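Local coordinates for glycerophosphoryl diester phosphodiesterase (Agrobacterium tumefaciens str. C58, PDB 3KS6), which belongs to the glycerophosphoryl diester phosphodiesterase family, a group of TIM-barrel proteins, and holds a magnesium ion in this model, at residues A120-I123 with A124-R128. Sequence-based numbering, arbitrary orientation.
Sequences ALVI and AGLER
The carbonyl oxygens of Ala120 through Ile123 accept hydrogen bonds from the backbone N-H groups of Ala124 through Glu127, each four residues on, the straightest running from Leu126 N to Val122 O (2.9 Å, 168° at the hydrogen). On the buried face Val122 and Leu126, one turn apart, run alongside each other down onto the strands, with Val122 CG1 3.8 Å from Leu126 CD1. Val122 turns CG1 anti to its backbone N (chi1 169°), which sends that methyl along the helix toward Leu126. Beneath them is the sheet: Val122 touches Cys104, while Leu126 reaches Phe102, Thr135 and Phe137. On the exposed side Arg128 curls back along the helix until one face of its guanidinium lies over Gly125 CA, which sits 3.6 Å from the plane and nearer the border of the group than its middle. A water in the plane of that group accepts from Arg128 NH2 and donates to Leu121 O at 2.8 Å, so this carbonyl, already bonded to Gly125 N, carries two partners. Helix 118-128 is one of the outer helices of the TIM barrel, the crossover of a beta-alpha-beta unit whose parallel strands, 101-106 and 135-139, lie under Val122 and Leu126.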
ATOM      1  N   ALA A 120      -0.530   9.948 -14.044  1.00 20.82           N
ATOM      2  CA  ALA A 120      -0.087   9.655 -15.421  1.00 21.03           C
ATOM      3  C   ALA A 120       1.368   9.155 -15.461  1.00 20.23           C
ATOM      4  O   ALA A 120       1.674   8.186 -16.169  1.00 22.00           O
ATOM      5  CB  ALA A 120      -0.263  10.895 -16.331  1.00 22.93           C
ATOM      6  N   LEU A 121       2.259   9.820 -14.717  1.00 19.18           N
ATOM      7  CA  LEU A 121       3.678   9.423 -14.643  1.00 22.42           C
ATOM      8  C   LEU A 121       3.857   8.015 -14.096  1.00 21.17           C
ATOM      9  O   LEU A 121       4.717   7.233 -14.555  1.00 19.76           O
ATOM     10  CB  LEU A 121       4.461  10.312 -13.677  1.00 24.35           C
ATOM     11  CG  LEU A 121       5.511  11.346 -14.021  1.00 38.42           C
ATOM     12  CD1 LEU A 121       4.807  12.622 -14.525  1.00 46.25           C
ATOM     13  CD2 LEU A 121       6.375  11.593 -12.709  1.00 31.77           C
ATOM     14  N   VAL A 122       3.116   7.734 -13.036  1.00 20.84           N
ATOM     15  CA  VAL A 122       3.219   6.422 -12.402  1.00 19.51           C
ATOM     16  C   VAL A 122       2.742   5.318 -13.354  1.00 18.11           C
ATOM     17  O   VAL A 122       3.421   4.294 -13.510  1.00 18.65           O
ATOM     18  CB  VAL A 122       2.476   6.362 -11.020  1.00 19.90           C
ATOM     19  CG1 VAL A 122       2.376   4.871 -10.531  1.00 19.22           C
ATOM     20  CG2 VAL A 122       3.143   7.276  -9.970  1.00 17.30           C
ATOM     21  N   ILE A 123       1.590   5.520 -13.982  1.00 20.61           N
ATOM     22  CA  ILE A 123       1.027   4.532 -14.910  1.00 19.76           C
ATOM     23  C   ILE A 123       2.028   4.302 -16.069  1.00 21.34           C
ATOM     24  O   ILE A 123       2.320   3.178 -16.429  1.00 21.13           O
ATOM     25  CB  ILE A 123      -0.369   4.953 -15.425  1.00 20.10           C
ATOM     26  CG1 ILE A 123      -1.407   4.856 -14.292  1.00 19.34           C
ATOM     27  CG2 ILE A 123      -0.785   4.095 -16.636  1.00 22.20           C
ATOM     28  CD1 ILE A 123      -2.695   5.554 -14.598  1.00 18.18           C
ATOM     29  N   ALA A 124       2.621   5.385 -16.583  1.00 21.70           N
ATOM     30  CA  ALA A 124       3.638   5.277 -17.651  1.00 20.14           C
ATOM     31  C   ALA A 124       4.871   4.516 -17.213  1.00 18.90           C
ATOM     32  O   ALA A 124       5.406   3.700 -17.945  1.00 19.11           O
ATOM     33  CB  ALA A 124       4.028   6.684 -18.152  1.00 20.52           C
ATOM     34  N   GLY A 125       5.342   4.779 -16.011  1.00 18.26           N
ATOM     35  CA  GLY A 125       6.493   4.065 -15.483  1.00 19.02           C
ATOM     36  C   GLY A 125       6.213   2.597 -15.292  1.00 18.36           C
ATOM     37  O   GLY A 125       7.066   1.754 -15.602  1.00 18.93           O
ATOM     38  N   LEU A 126       5.048   2.269 -14.754  1.00 19.03           N
ATOM     39  CA  LEU A 126       4.675   0.865 -14.610  1.00 19.96           C
ATOM     40  C   LEU A 126       4.569   0.149 -15.979  1.00 22.12           C
ATOM     41  O   LEU A 126       4.968  -1.021 -16.124  1.00 22.97           O
ATOM     42  CB  LEU A 126       3.345   0.748 -13.837  1.00 19.32           C
ATOM     43  CG  LEU A 126       3.409   0.975 -12.320  1.00 16.66           C
ATOM     44  CD1 LEU A 126       2.003   1.219 -11.681  1.00 14.84           C
ATOM     45  CD2 LEU A 126       4.184  -0.091 -11.584  1.00 20.86           C
ATOM     46  N   GLU A 127       4.002   0.844 -16.962  1.00 21.69           N
ATOM     47  CA  GLU A 127       3.857   0.284 -18.325  1.00 22.28           C
ATOM     48  C   GLU A 127       5.215   0.025 -18.934  1.00 22.22           C
ATOM     49  O   GLU A 127       5.460  -1.020 -19.536  1.00 23.67           O
ATOM     50  CB  GLU A 127       3.090   1.245 -19.214  1.00 25.28           C
ATOM     51  CG  GLU A 127       1.617   1.265 -19.021  1.00 37.84           C
ATOM     52  CD  GLU A 127       0.895   0.205 -19.873  1.00 48.73           C
ATOM     53  OE1 GLU A 127       1.467  -0.893 -20.057  1.00 37.61           O
ATOM     54  OE2 GLU A 127      -0.240   0.495 -20.349  1.00 55.00           O
ATOM     55  N   ARG A 128       6.135   0.958 -18.722  1.00 24.22           N
ATOM     56  CA  ARG A 128       7.468   0.854 -19.262  1.00 24.09           C
ATOM     57  C   ARG A 128       8.201  -0.390 -18.789  1.00 26.77           C
ATOM     58  O   ARG A 128       8.988  -0.976 -19.543  1.00 24.12           O
ATOM     59  CB  ARG A 128       8.210   2.147 -18.927  1.00 25.70           C
ATOM     60  CG  ARG A 128       9.532   2.305 -19.499  1.00 29.85           C
ATOM     61  CD  ARG A 128       9.939   3.791 -19.472  1.00 25.98           C
ATOM     62  NE  ARG A 128       9.937   4.414 -18.137  1.00 24.12           N
ATOM     63  CZ  ARG A 128       9.210   5.465 -17.754  1.00 20.88           C
ATOM     64  NH1 ARG A 128       8.376   6.070 -18.574  1.00 20.53           N
ATOM     65  NH2 ARG A 128       9.341   5.957 -16.526  1.00 24.00           N
TER
HETATM   66  O   HOH W   1       7.056   8.089 -15.730  1.00 26.28           O